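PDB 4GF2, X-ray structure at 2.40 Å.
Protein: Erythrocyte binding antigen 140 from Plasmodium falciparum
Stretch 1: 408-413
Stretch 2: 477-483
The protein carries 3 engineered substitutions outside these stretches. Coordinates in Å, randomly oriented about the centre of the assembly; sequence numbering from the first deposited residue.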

# COMPACT_ATOMS: atom_id res chain seq x y z
N GLY A 408 -14.59 3.83 14.79
CA GLY A 408 -15.09 5.11 15.24
C GLY A 408 -16.05 4.99 16.41
O GLY A 408 -16.78 5.92 16.72
N SER A 409 -16.05 3.83 17.06
CA SER A 409 -16.94 3.60 18.19
C SER A 409 -16.20 3.76 19.51
O SER A 409 -16.82 3.73 20.58
CB SER A 409 -17.56 2.20 18.11
OG SER A 409 -16.54 1.21 18.14
N ASP A 410 -14.88 3.93 19.44
CA ASP A 410 -14.07 4.14 20.64
C ASP A 410 -14.61 5.29 21.48
O ASP A 410 -14.95 6.36 20.96
CB ASP A 410 -12.62 4.43 20.26
CG ASP A 410 -11.77 4.82 21.46
OD1 ASP A 410 -11.51 3.94 22.31
OD2 ASP A 410 -11.36 6.00 21.54
N ILE A 411 -14.69 5.07 22.78
CA ILE A 411 -15.29 6.04 23.70
C ILE A 411 -14.43 7.28 23.94
O ILE A 411 -14.95 8.37 24.16
CB ILE A 411 -15.60 5.38 25.06
CG1 ILE A 411 -16.73 4.35 24.90
CG2 ILE A 411 -15.99 6.43 26.09
CD1 ILE A 411 -17.01 3.56 26.16
N ILE A 412 -13.11 7.11 23.89
CA ILE A 412 -12.19 8.17 24.31
C ILE A 412 -12.10 9.31 23.29
O ILE A 412 -12.19 10.48 23.67
CB ILE A 412 -10.77 7.64 24.57
CG1 ILE A 412 -10.81 6.46 25.55
CG2 ILE A 412 -9.89 8.74 25.12
CD1 ILE A 412 -11.44 6.78 26.89
N LYS A 413 -11.90 8.97 22.03
CA LYS A 413 -11.77 9.98 20.98
C LYS A 413 -10.65 10.95 21.34
O LYS A 413 -10.83 12.17 21.29
CB LYS A 413 -13.08 10.75 20.81
CG LYS A 413 -14.28 9.89 20.44
CD LYS A 413 -14.07 9.18 19.12
CE LYS A 413 -15.37 8.63 18.57
NZ LYS A 413 -15.18 7.93 17.28
N PRO A 477 -19.39 -4.55 23.29
CA PRO A 477 -19.30 -3.13 23.64
C PRO A 477 -18.06 -2.83 24.47
O PRO A 477 -17.79 -3.49 25.48
CB PRO A 477 -20.57 -2.89 24.44
CG PRO A 477 -21.56 -3.82 23.82
CD PRO A 477 -20.78 -5.04 23.40
N GLN A 478 -17.30 -1.83 24.03
CA GLN A 478 -16.03 -1.49 24.64
C GLN A 478 -16.14 -1.36 26.16
O GLN A 478 -15.37 -1.97 26.90
CB GLN A 478 -15.52 -0.18 24.04
CG GLN A 478 -14.12 0.20 24.46
CD GLN A 478 -13.60 1.39 23.69
OE1 GLN A 478 -14.31 2.39 23.53
NE2 GLN A 478 -12.38 1.30 23.20
N PHE A 479 -17.10 -0.57 26.64
CA PHE A 479 -17.26 -0.35 28.07
C PHE A 479 -17.37 -1.66 28.84
O PHE A 479 -16.81 -1.80 29.93
CB PHE A 479 -18.50 0.49 28.36
CG PHE A 479 -18.92 0.44 29.80
CD1 PHE A 479 -18.18 1.10 30.77
CD2 PHE A 479 -20.05 -0.26 30.18
CE1 PHE A 479 -18.56 1.06 32.09
CE2 PHE A 479 -20.44 -0.30 31.51
CZ PHE A 479 -19.69 0.36 32.46
N LEU A 480 -18.11 -2.62 28.29
CA LEU A 480 -18.28 -3.91 28.93
C LEU A 480 -16.94 -4.64 29.02
O LEU A 480 -16.65 -5.30 30.01
CB LEU A 480 -19.30 -4.76 28.17
CG LEU A 480 -20.75 -4.27 28.24
CD1 LEU A 480 -21.65 -5.10 27.33
CD2 LEU A 480 -21.26 -4.31 29.67
N ARG A 481 -16.12 -4.51 27.98
CA ARG A 481 -14.81 -5.13 27.98
C ARG A 481 -13.93 -4.47 29.03
O ARG A 481 -13.17 -5.14 29.73
CB ARG A 481 -14.14 -5.00 26.61
CG ARG A 481 -14.97 -5.57 25.47
CD ARG A 481 -14.14 -5.73 24.21
NE ARG A 481 -13.28 -4.57 23.95
CZ ARG A 481 -13.57 -3.57 23.13
NH1 ARG A 481 -14.72 -3.55 22.46
NH2 ARG A 481 -12.71 -2.58 22.97
N TRP A 482 -14.06 -3.15 29.16
CA TRP A 482 -13.25 -2.39 30.10
C TRP A 482 -13.66 -2.68 31.53
O TRP A 482 -12.82 -2.85 32.41
CB TRP A 482 -13.36 -0.89 29.82
CG TRP A 482 -12.67 -0.49 28.56
CD1 TRP A 482 -11.95 -1.30 27.73
CD2 TRP A 482 -12.64 0.82 27.99
NE1 TRP A 482 -11.47 -0.57 26.67
CE2 TRP A 482 -11.87 0.73 26.81
CE3 TRP A 482 -13.17 2.05 28.36
CZ2 TRP A 482 -11.64 1.83 25.99
CZ3 TRP A 482 -12.94 3.15 27.55
CH2 TRP A 482 -12.18 3.03 26.38
N PHE A 483 -14.97 -2.73 31.76
CA PHE A 483 -15.52 -3.00 33.08
C PHE A 483 -14.91 -4.28 33.65
O PHE A 483 -14.44 -4.31 34.79
CB PHE A 483 -17.04 -3.13 33.00
CG PHE A 483 -17.72 -3.17 34.35
CD1 PHE A 483 -17.05 -2.81 35.50
CD2 PHE A 483 -19.05 -3.56 34.45
CE1 PHE A 483 -17.69 -2.84 36.73
CE2 PHE A 483 -19.69 -3.60 35.67
CZ PHE A 483 -19.01 -3.24 36.81

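A single glutamine, reaching from the first turn of a helix, pins an irregular loop through two hydrogen bonds, and a small apolar patch packs beside it. The contact is compact, with 237 Å² buried over both sides. The partners lie far apart in sequence, the nearest touching pair being 67 residues apart.

Q478 is the centre of the polar part. Its CA-to-CB bond points toward the loop, and chi1 and chi2 are both t, so the side chain is extended and carries its amide to the loop backbone. The amide uses both of its ends. NE2 of Q478 donates to OD1 of D410 at 2.9 Å, and OE1 of Q478 accepts from the backbone N of I411 at 2.8 Å. Both N-H...acceptor angles are 155°, which is good geometry. Glutamine suits this place because one planar group offers a donor and an acceptor side by side. The loop presents the complement: a carboxylate oxygen and, one residue on, a peptide NH. OD1 of D410 and OE1 of Q478 also come within 3.4 Å, but both are acceptors and no hydrogen bond joins them.

D410 is buried and well satisfied. Its CA-to-CB bond points sideways, yet the end of the side chain comes nearer to the helix, with chi1 at t. While OD1 meets the glutamine, OD2 turns back to its own loop. OD2 of D410 accepts from N of K413 at 3.1 Å and, in a weak bond, from N of I412, also at 3.1 Å. The aspartate therefore fastens the loop to itself as well as to the helix. OD1 of D410 also lies at the edge of the W482 ring, near its plane, 4.2 Å from CH2.

The apolar part is built from I411 and I412 against F479 and W482, all four buried. The CA-to-CB bond of I411 points toward the helix, and the residue has the most area covered of any loop residue, 62 Å². CD1 of I411 lies 4.1 Å from CB of F479, and CB of I411 lies 4.3 Å from CZ3 of W482. The CA-to-CB bond of I412 points sideways, but the end of its side chain comes nearer, bringing CG1 of I412 to 3.8 Å from CH2 of W482. The broad indole can thus meet both isoleucines. F479 offers its CB to I411, while the end of its side chain leads away.

Each stretch also has its own internal support. In the helix, N of W482 bonds to O of Q478 at 2.9 Å, and these two contact residues lie one turn apart. P477 stands at the N-cap position and does not touch the loop. In the loop, NZ of K413 reaches back to O of G408 at 2.6 Å, linking the last residue of the stretch to the first. K413 itself makes no contact with the helix. G408 has positive phi, where a CB would be jammed against the preceding carbonyl O, so glycine fits there for backbone reasons.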